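Local coordinates for serine proteinase inhibitor 1 (Myxoma virus, PDB 6BJ5), which belongs to the serpin family, is a serine protease inhibitor and contributes to the virulence of myxoma virus, at residues F79-V84 against V105-E110; P85-F90 against A282-D287; N111-I116 against R130-S135. One frame throughout, in Å; residues are numbered along the deposited sequence.

Interaction 1 of 3, residues F79-V84 against V105-E110; sequences FVDASV and VTFNSE
Val105 O is gripped by Asp81, the last residue of strand 73-81, and by Ala82 just beyond it: Ala82 N donates a hydrogen bond of 2.8 Å to Val105 O, and Asp81 CA approaches the same Val105 O at 3.1 Å in a CA-H...O contact. The other backbone link of this parallel bridge, Val105 N to Val80 O, is weak. Beyond the bridge the Asp81 side chain takes over: CG stands anti to the backbone N (chi1 -171°), and Asp81 OD1 accepts a nearly straight bond from Phe107 N (2.8 Å, 165°), met almost along the C-O axis. Asp81 OD1 also lies 3.1 Å from Val105 O, an acceptor pair whose repulsion the two N-H donors probably offset. OD2 turns back to its own chain and accepts from Ser83 N, closing an Asx turn. The Phe107 ring is met at its edge by Phe79 O, 3.3 Å from Phe107 CE2, and by Asp81 CB; Val105 CG1 lies over one face toward the rim. Phe79 CB also reaches Phe107 CZ at 3.9 Å, next to Leu143 of strand 142-153. One carboxylate thus ties the turn at 81-84 to the loop after strand 103-105, carrying polar pairing past the last bridge while the aromatic rings stay buried.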
loop_
_atom_site.group_PDB
_atom_site.type_symbol
_atom_site.label_atom_id
_atom_site.label_comp_id
_atom_site.label_asym_id
_atom_site.label_seq_id
_atom_site.Cartn_x
_atom_site.Cartn_y
_atom_site.Cartn_z
ATOM N N PHE A 79 -7.293 -5.111 -18.423
ATOM C CA PHE A 79 -8.211 -4.596 -19.433
ATOM C C PHE A 79 -7.380 -4.262 -20.660
ATOM O O PHE A 79 -6.637 -3.272 -20.662
ATOM C CB PHE A 79 -8.941 -3.359 -18.915
ATOM C CG PHE A 79 -9.743 -3.620 -17.691
ATOM C CD1 PHE A 79 -11.045 -4.068 -17.783
ATOM C CD2 PHE A 79 -9.167 -3.478 -16.435
ATOM C CE1 PHE A 79 -11.772 -4.341 -16.642
ATOM C CE2 PHE A 79 -9.888 -3.750 -15.293
ATOM C CZ PHE A 79 -11.192 -4.185 -15.396
ATOM N N VAL A 80 -7.485 -5.075 -21.699
ATOM C CA VAL A 80 -6.735 -4.834 -22.919
ATOM C C VAL A 80 -7.702 -4.374 -23.987
ATOM O O VAL A 80 -8.797 -4.930 -24.128
ATOM C CB VAL A 80 -5.961 -6.079 -23.373
ATOM C CG1 VAL A 80 -5.197 -5.768 -24.649
ATOM C CG2 VAL A 80 -5.019 -6.480 -22.273
ATOM N N ASP A 81 -7.284 -3.366 -24.746
ATOM C CA ASP A 81 -8.126 -2.836 -25.797
ATOM C C ASP A 81 -8.420 -3.912 -26.835
ATOM O O ASP A 81 -7.594 -4.792 -27.091
ATOM C CB ASP A 81 -7.468 -1.636 -26.452
ATOM C CG ASP A 81 -8.408 -0.931 -27.396
ATOM O OD1 ASP A 81 -9.274 -0.165 -26.924
ATOM O OD2 ASP A 81 -8.320 -1.190 -28.611
ATOM N N ALA A 82 -9.649 -3.889 -27.373
ATOM C CA ALA A 82 -10.082 -4.914 -28.326
ATOM C C ALA A 82 -9.326 -4.889 -29.646
ATOM O O ALA A 82 -9.388 -5.874 -30.381
ATOM C CB ALA A 82 -11.571 -4.785 -28.619
ATOM N N SER A 83 -8.618 -3.803 -29.969
ATOM C CA SER A 83 -7.765 -3.817 -31.157
ATOM C C SER A 83 -6.535 -4.708 -30.978
ATOM O O SER A 83 -5.978 -5.188 -31.972
ATOM C CB SER A 83 -7.323 -2.400 -31.544
ATOM O OG SER A 83 -6.974 -1.604 -30.430
ATOM N N VAL A 84 -6.069 -4.904 -29.743
ATOM C CA VAL A 84 -4.754 -5.487 -29.467
ATOM C C VAL A 84 -4.764 -7.009 -29.609
ATOM O O VAL A 84 -5.415 -7.711 -28.821
ATOM C CB VAL A 84 -4.285 -5.119 -28.052
ATOM C CG1 VAL A 84 -2.915 -5.713 -27.787
ATOM C CG2 VAL A 84 -4.315 -3.623 -27.832
ATOM N N VAL A 105 -11.832 -4.252 -24.116
ATOM C CA VAL A 105 -12.412 -2.964 -23.756
ATOM C C VAL A 105 -12.035 -2.008 -24.882
ATOM O O VAL A 105 -11.136 -2.290 -25.675
ATOM C CB VAL A 105 -11.853 -2.511 -22.373
ATOM C CG1 VAL A 105 -10.522 -1.864 -22.537
ATOM C CG2 VAL A 105 -12.789 -1.616 -21.602
ATOM N N THR A 106 -12.756 -0.895 -25.004
ATOM C CA THR A 106 -12.404 0.127 -25.991
ATOM C C THR A 106 -11.942 1.372 -25.262
ATOM O O THR A 106 -12.771 2.125 -24.743
ATOM C CB THR A 106 -13.578 0.486 -26.898
ATOM O OG1 THR A 106 -14.062 -0.687 -27.560
ATOM C CG2 THR A 106 -13.119 1.494 -27.945
ATOM N N PHE A 107 -10.644 1.639 -25.284
ATOM C CA PHE A 107 -10.158 2.747 -24.471
ATOM C C PHE A 107 -10.385 4.137 -25.060
ATOM O O PHE A 107 -9.801 5.090 -24.533
ATOM C CB PHE A 107 -8.675 2.579 -24.136
ATOM C CG PHE A 107 -8.420 1.620 -23.001
ATOM C CD1 PHE A 107 -8.740 2.000 -21.694
ATOM C CD2 PHE A 107 -7.825 0.376 -23.215
ATOM C CE1 PHE A 107 -8.520 1.156 -20.637
ATOM C CE2 PHE A 107 -7.582 -0.480 -22.142
ATOM C CZ PHE A 107 -7.939 -0.092 -20.861
ATOM N N ASN A 108 -11.201 4.305 -26.099
ATOM C CA ASN A 108 -11.509 5.651 -26.577
ATOM C C ASN A 108 -12.942 6.061 -26.247
ATOM O O ASN A 108 -13.177 7.223 -25.895
ATOM C CB ASN A 108 -11.248 5.746 -28.094
ATOM C CG ASN A 108 -11.527 7.145 -28.687
ATOM O OD1 ASN A 108 -12.160 8.004 -28.072
ATOM N ND2 ASN A 108 -10.963 7.395 -29.862
ATOM N N SER A 109 -13.891 5.121 -26.261
ATOM C CA SER A 109 -15.289 5.450 -25.995
ATOM C C SER A 109 -15.486 6.135 -24.645
ATOM O O SER A 109 -14.544 6.281 -23.856
ATOM C CB SER A 109 -16.158 4.194 -26.066
ATOM O OG SER A 109 -15.895 3.303 -24.992
ATOM N N GLU A 110 -16.715 6.554 -24.371
ATOM C CA GLU A 110 -16.994 7.358 -23.192
ATOM C C GLU A 110 -17.380 6.535 -21.976
ATOM O O GLU A 110 -17.053 6.927 -20.851
ATOM C CB GLU A 110 -18.102 8.361 -23.504
ATOM C CG GLU A 110 -17.860 9.139 -24.782
ATOM C CD GLU A 110 -18.251 10.605 -24.650
ATOM O OE1 GLU A 110 -17.764 11.434 -25.446
ATOM O OE2 GLU A 110 -19.038 10.936 -23.737
#

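Interaction 2 of 3, residues P85-F90 against A282-D287; sequences PLRPEF and ASPSND
Ala282 meets Phe90 and the start of helix 88-98 with both its methyl and its carbonyl. Its CB sits over the centre of the Phe90 ring, 3.8 Å from the centroid and 10° off the normal, a CH-pi contact. Phe90 CG lies anti to the backbone N (chi1 167°), which sends the ring off the first helical turn toward Ala282 CA, 3.6 Å from Phe90 CG; Ala50 packs against both residues. Ala282 O accepts a hydrogen bond from Arg87 N (2.9 Å), the donor being tilted 30° from the carbonyl plane. Leu86 CA also touches Ala282 O, at 3.3 Å, in a CA-H...O contact, and the Leu86 side chain heads away to Val80 and Val102.

At Ser283, CB lies against Pro85 O. The hydroxyl is modelled as donating to the same Pro85 O and accepting from Ser285 N in an ST turn, but a clash makes the position of OG doubtful. Pro284 then runs alongside Arg87, the two side chains passing in opposite directions. Pro284 CA lies over one face of the guanidinium, 3.5 Å from Arg87 NH1, and Pro284 CD touches Arg87 CG. The polar end of Arg87 is held by a bond from NE to Gly280 O, just before 282-287. At the outer end Pro284 CG brushes Pro85 CB at 4.4 Å, and Ser285 adds a marginal contact with the Pro85 ring.

Arg87 occupies the N-cap position, with its O accepting from Phe90 N. The arrangement is thus a helix N-terminus overlaid by an irregular loop, here joining helix 88-98 of the serpin fold to the chain that leads into strand 293-302.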
loop_
_atom_site.group_PDB
_atom_site.type_symbol
_atom_site.label_atom_id
_atom_site.label_comp_id
_atom_site.label_asym_id
_atom_site.label_seq_id
_atom_site.Cartn_x
_atom_site.Cartn_y
_atom_site.Cartn_z
ATOM N N PRO A 85 -4.006 -7.572 -30.542
ATOM C CA PRO A 85 -3.891 -9.031 -30.598
ATOM C C PRO A 85 -3.119 -9.549 -29.396
ATOM O O PRO A 85 -2.069 -9.019 -29.035
ATOM C CB PRO A 85 -3.135 -9.278 -31.906
ATOM C CG PRO A 85 -2.359 -8.021 -32.117
ATOM C CD PRO A 85 -3.215 -6.912 -31.592
ATOM N N LEU A 86 -3.684 -10.550 -28.746
ATOM C CA LEU A 86 -3.053 -11.238 -27.637
ATOM C C LEU A 86 -2.784 -12.673 -28.058
ATOM O O LEU A 86 -3.681 -13.333 -28.591
ATOM C CB LEU A 86 -3.943 -11.181 -26.389
ATOM C CG LEU A 86 -3.783 -10.011 -25.411
ATOM C CD1 LEU A 86 -3.347 -8.711 -26.034
ATOM C CD2 LEU A 86 -5.036 -9.827 -24.552
ATOM N N ARG A 87 -1.551 -13.138 -27.849
ATOM C CA ARG A 87 -1.268 -14.560 -27.969
ATOM C C ARG A 87 -2.276 -15.338 -27.133
ATOM O O ARG A 87 -2.463 -15.030 -25.953
ATOM C CB ARG A 87 0.144 -14.913 -27.491
ATOM C CG ARG A 87 1.256 -14.035 -28.036
ATOM C CD ARG A 87 2.629 -14.740 -28.006
ATOM N NE ARG A 87 3.640 -13.805 -28.483
ATOM C CZ ARG A 87 4.014 -13.696 -29.753
ATOM N NH1 ARG A 87 4.923 -12.789 -30.099
ATOM N NH2 ARG A 87 3.492 -14.503 -30.675
ATOM N N PRO A 88 -2.957 -16.321 -27.705
ATOM C CA PRO A 88 -3.908 -17.104 -26.901
ATOM C C PRO A 88 -3.283 -17.762 -25.680
ATOM O O PRO A 88 -3.977 -17.945 -24.669
ATOM C CB PRO A 88 -4.454 -18.127 -27.911
ATOM C CG PRO A 88 -3.430 -18.167 -29.015
ATOM C CD PRO A 88 -2.882 -16.777 -29.106
ATOM N N GLU A 89 -1.986 -18.091 -25.723
ATOM C CA GLU A 89 -1.346 -18.711 -24.563
ATOM C C GLU A 89 -1.160 -17.729 -23.421
ATOM O O GLU A 89 -1.054 -18.156 -22.270
ATOM C CB GLU A 89 0.010 -19.324 -24.928
ATOM C CG GLU A 89 0.034 -20.077 -26.251
ATOM C CD GLU A 89 0.269 -19.176 -27.458
ATOM O OE1 GLU A 89 0.989 -19.605 -28.385
ATOM O OE2 GLU A 89 -0.249 -18.036 -27.476
ATOM N N PHE A 90 -1.198 -16.431 -23.700
ATOM C CA PHE A 90 -1.120 -15.468 -22.619
ATOM C C PHE A 90 -2.444 -15.417 -21.876
ATOM O O PHE A 90 -2.477 -15.538 -20.646
ATOM C CB PHE A 90 -0.756 -14.081 -23.168
ATOM C CG PHE A 90 -0.947 -12.981 -22.178
ATOM C CD1 PHE A 90 0.017 -12.710 -21.224
ATOM C CD2 PHE A 90 -2.117 -12.236 -22.172
ATOM C CE1 PHE A 90 -0.173 -11.695 -20.283
ATOM C CE2 PHE A 90 -2.316 -11.222 -21.240
ATOM C CZ PHE A 90 -1.345 -10.951 -20.296
ATOM N N ALA A 282 2.737 -11.370 -24.191
ATOM C CA ALA A 282 1.328 -11.022 -24.253
ATOM C C ALA A 282 0.907 -10.799 -25.685
ATOM O O ALA A 282 -0.159 -11.235 -26.116
ATOM C CB ALA A 282 1.041 -9.756 -23.447
ATOM N N SER A 283 1.728 -10.071 -26.419
ATOM C CA SER A 283 1.296 -9.518 -27.675
ATOM C C SER A 283 2.347 -9.657 -28.795
ATOM O O SER A 283 3.483 -9.175 -28.627
ATOM C CB SER A 283 0.944 -8.063 -27.427
ATOM O OG SER A 283 0.594 -7.422 -28.612
ATOM N N PRO A 284 2.004 -10.291 -29.899
ATOM C CA PRO A 284 2.825 -10.131 -31.110
ATOM C C PRO A 284 2.884 -8.678 -31.608
ATOM O O PRO A 284 3.730 -8.383 -32.459
ATOM C CB PRO A 284 2.161 -11.090 -32.114
ATOM C CG PRO A 284 0.767 -11.373 -31.585
ATOM C CD PRO A 284 0.692 -10.909 -30.159
ATOM N N SER A 285 2.004 -7.788 -31.123
ATOM C CA SER A 285 2.062 -6.368 -31.485
ATOM C C SER A 285 3.460 -5.763 -31.405
ATOM O O SER A 285 3.861 -5.018 -32.310
ATOM C CB SER A 285 1.108 -5.547 -30.607
ATOM O OG SER A 285 1.387 -4.159 -30.670
ATOM N N ASN A 286 4.200 -6.028 -30.328
ATOM C CA ASN A 286 5.448 -5.301 -30.058
ATOM C C ASN A 286 5.173 -3.803 -29.971
ATOM O O ASN A 286 6.025 -2.976 -30.319
ATOM C CB ASN A 286 6.533 -5.563 -31.124
ATOM C CG ASN A 286 6.825 -7.046 -31.330
ATOM O OD1 ASN A 286 6.512 -7.873 -30.471
ATOM N ND2 ASN A 286 7.463 -7.382 -32.458
ATOM N N ASP A 287 3.967 -3.444 -29.518
ATOM C CA ASP A 287 3.632 -2.049 -29.291
ATOM C C ASP A 287 2.866 -1.847 -27.980
ATOM O O ASP A 287 2.084 -0.903 -27.860
ATOM C CB ASP A 287 2.866 -1.468 -30.481
ATOM C CG ASP A 287 3.009 0.055 -30.586
ATOM O OD1 ASP A 287 4.003 0.512 -31.190
ATOM O OD2 ASP A 287 2.156 0.798 -30.054
#

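Interaction 3 of 3, residues N111-I116 against R130-S135; sequences NVKDVI and RVLDAS
Lys113 and Leu132 form the close, buried part of this contact. The lysine chain leaves helix 112-120 toward 130-135, bent at chi2 (-111°) and chi3 (-132°), and its methylenes do most of the packing. Lys113 CD meets Leu132 CD1 at 3.8 Å as the two side chains slide past each other in opposite directions. The same Lys113 CD stands 4.0 Å above the plane of the Arg130 guanidinium, over its centre, while Lys113 CB lies 3.4 Å from Arg130 NH2. Lysine and arginine cross at about a right angle, flat group against aliphatic chain.

The outer side is polar, exposed and less firmly held. Arg130 NH2 reaches Asp114 OD1 in a weak salt bridge of 3.5 Å; the oxygen lies in the guanidinium plane at its edge, with the carboxylate turned 45° from that plane. Lys113 NZ is modelled within salt-bridge range of Asp133 OD1, but clashes there make this pairing doubtful, as they do the apparent closeness of NZ to the like-charged guanidinium. Asp114 probably offsets part of the Arg130 charge.

The contact joins the first turns of helix 112-120 to the loop that leads into strand 142-153. Val112 and Ile116 of the helix rest on Val105 and Phe107, and farther along the loop Ala134 and Ser135 touch Leu294 of strand 293-302.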
loop_
_atom_site.group_PDB
_atom_site.type_symbol
_atom_site.label_atom_id
_atom_site.label_comp_id
_atom_site.label_asym_id
_atom_site.label_seq_id
_atom_site.Cartn_x
_atom_site.Cartn_y
_atom_site.Cartn_z
ATOM N N ASN A 111 -18.049 5.401 -22.163
ATOM C CA ASN A 111 -18.423 4.554 -21.042
ATOM C C ASN A 111 -17.354 3.513 -20.695
ATOM O O ASN A 111 -17.639 2.589 -19.923
ATOM C CB ASN A 111 -19.774 3.875 -21.310
ATOM C CG ASN A 111 -19.834 3.178 -22.666
ATOM O OD1 ASN A 111 -19.630 3.799 -23.710
ATOM N ND2 ASN A 111 -20.123 1.880 -22.649
ATOM N N VAL A 112 -16.132 3.645 -21.225
ATOM C CA VAL A 112 -15.072 2.706 -20.856
ATOM C C VAL A 112 -14.878 2.712 -19.340
ATOM O O VAL A 112 -14.875 1.660 -18.689
ATOM C CB VAL A 112 -13.767 3.009 -21.631
ATOM C CG1 VAL A 112 -13.035 4.236 -21.108
ATOM C CG2 VAL A 112 -12.837 1.813 -21.603
ATOM N N LYS A 113 -14.811 3.904 -18.751
ATOM C CA LYS A 113 -14.836 4.038 -17.301
ATOM C C LYS A 113 -16.041 3.345 -16.693
ATOM O O LYS A 113 -15.935 2.666 -15.666
ATOM C CB LYS A 113 -14.863 5.510 -16.948
ATOM C CG LYS A 113 -13.610 6.198 -17.260
ATOM C CD LYS A 113 -12.989 6.546 -16.019
ATOM C CE LYS A 113 -12.597 7.877 -16.060
ATOM N NZ LYS A 113 -12.606 8.428 -14.753
ATOM N N ASP A 114 -17.212 3.543 -17.299
ATOM C CA ASP A 114 -18.418 2.919 -16.771
ATOM C C ASP A 114 -18.311 1.403 -16.843
ATOM O O ASP A 114 -18.597 0.714 -15.860
ATOM C CB ASP A 114 -19.651 3.435 -17.520
ATOM C CG ASP A 114 -19.812 4.946 -17.401
ATOM O OD1 ASP A 114 -19.204 5.536 -16.477
ATOM O OD2 ASP A 114 -20.545 5.539 -18.227
ATOM N N VAL A 115 -17.853 0.874 -17.983
ATOM C CA VAL A 115 -17.645 -0.567 -18.105
ATOM C C VAL A 115 -16.727 -1.066 -17.004
ATOM O O VAL A 115 -16.979 -2.109 -16.387
ATOM C CB VAL A 115 -17.073 -0.929 -19.489
ATOM C CG1 VAL A 115 -16.987 -2.443 -19.622
ATOM C CG2 VAL A 115 -17.906 -0.330 -20.620
ATOM N N ILE A 116 -15.653 -0.326 -16.728
ATOM C CA ILE A 116 -14.617 -0.863 -15.854
ATOM C C ILE A 116 -15.015 -0.733 -14.389
ATOM O O ILE A 116 -14.836 -1.670 -13.602
ATOM C CB ILE A 116 -13.263 -0.197 -16.166
ATOM C CG1 ILE A 116 -12.778 -0.659 -17.545
ATOM C CG2 ILE A 116 -12.231 -0.562 -15.103
ATOM C CD1 ILE A 116 -11.673 0.183 -18.134
ATOM N N ARG A 130 -13.585 4.930 -8.859
ATOM C CA ARG A 130 -13.577 5.739 -10.075
ATOM C C ARG A 130 -12.490 6.813 -10.080
ATOM O O ARG A 130 -12.327 7.501 -11.103
ATOM C CB ARG A 130 -14.950 6.381 -10.304
ATOM C CG ARG A 130 -15.281 6.469 -11.794
ATOM C CD ARG A 130 -16.144 7.653 -12.196
ATOM N NE ARG A 130 -16.632 7.469 -13.559
ATOM C CZ ARG A 130 -16.369 8.287 -14.569
ATOM N NH1 ARG A 130 -15.628 9.362 -14.368
ATOM N NH2 ARG A 130 -16.850 8.025 -15.775
ATOM N N VAL A 131 -11.715 6.939 -8.993
ATOM C CA VAL A 131 -10.594 7.874 -8.897
ATOM C C VAL A 131 -9.457 7.349 -9.783
ATOM O O VAL A 131 -8.287 7.296 -9.382
ATOM C CB VAL A 131 -10.183 8.061 -7.417
ATOM C CG1 VAL A 131 -9.067 9.100 -7.234
ATOM C CG2 VAL A 131 -11.390 8.459 -6.572
ATOM N N LEU A 132 -9.807 6.943 -11.004
ATOM C CA LEU A 132 -8.858 6.404 -11.966
ATOM C C LEU A 132 -8.924 7.153 -13.293
ATOM O O LEU A 132 -8.440 6.647 -14.310
ATOM C CB LEU A 132 -9.092 4.903 -12.178
ATOM C CG LEU A 132 -10.426 4.353 -12.738
ATOM C CD1 LEU A 132 -10.454 4.314 -14.242
ATOM C CD2 LEU A 132 -10.719 2.951 -12.243
ATOM N N ASP A 133 -9.532 8.344 -13.319
ATOM C CA ASP A 133 -9.417 9.160 -14.523
ATOM C C ASP A 133 -8.056 9.808 -14.632
ATOM O O ASP A 133 -7.651 10.204 -15.730
ATOM C CB ASP A 133 -10.473 10.260 -14.586
ATOM C CG ASP A 133 -10.605 10.841 -15.989
ATOM O OD1 ASP A 133 -10.975 10.109 -16.930
ATOM O OD2 ASP A 133 -10.313 12.038 -16.163
ATOM N N ALA A 134 -7.362 9.939 -13.507
ATOM C CA ALA A 134 -5.945 10.262 -13.532
ATOM C C ALA A 134 -5.159 9.352 -14.476
ATOM O O ALA A 134 -4.155 9.780 -15.055
ATOM C CB ALA A 134 -5.375 10.190 -12.117
ATOM N N SER A 135 -5.606 8.105 -14.667
ATOM C CA SER A 135 -4.784 7.089 -15.308
ATOM C C SER A 135 -5.249 6.636 -16.690
ATOM O O SER A 135 -4.475 5.971 -17.385
ATOM C CB SER A 135 -4.736 5.858 -14.383
ATOM O OG SER A 135 -3.624 5.026 -14.630
#

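In the fold
Interaction 1 is the most buried of the three and extends the edge of the large mixed sheet, where strand 103-105 pairs with strand 73-81; backbone bonds and one carboxylate dominate it. Interactions 2 and 3 are partly buried and join helix starts to loops, the former through a carbonyl, an aromatic face and prolines, the latter through long charged side chains. Interaction 1 touches both: Val80 meets Leu86 of interaction 2, while Phe79 meets Ile116 of interaction 3. Interactions 2 and 3 remain about 14 Å apart at their nearest atoms. Strand 305-314 lies within that sheet, consistent with a serpin whose reactive loop has inserted.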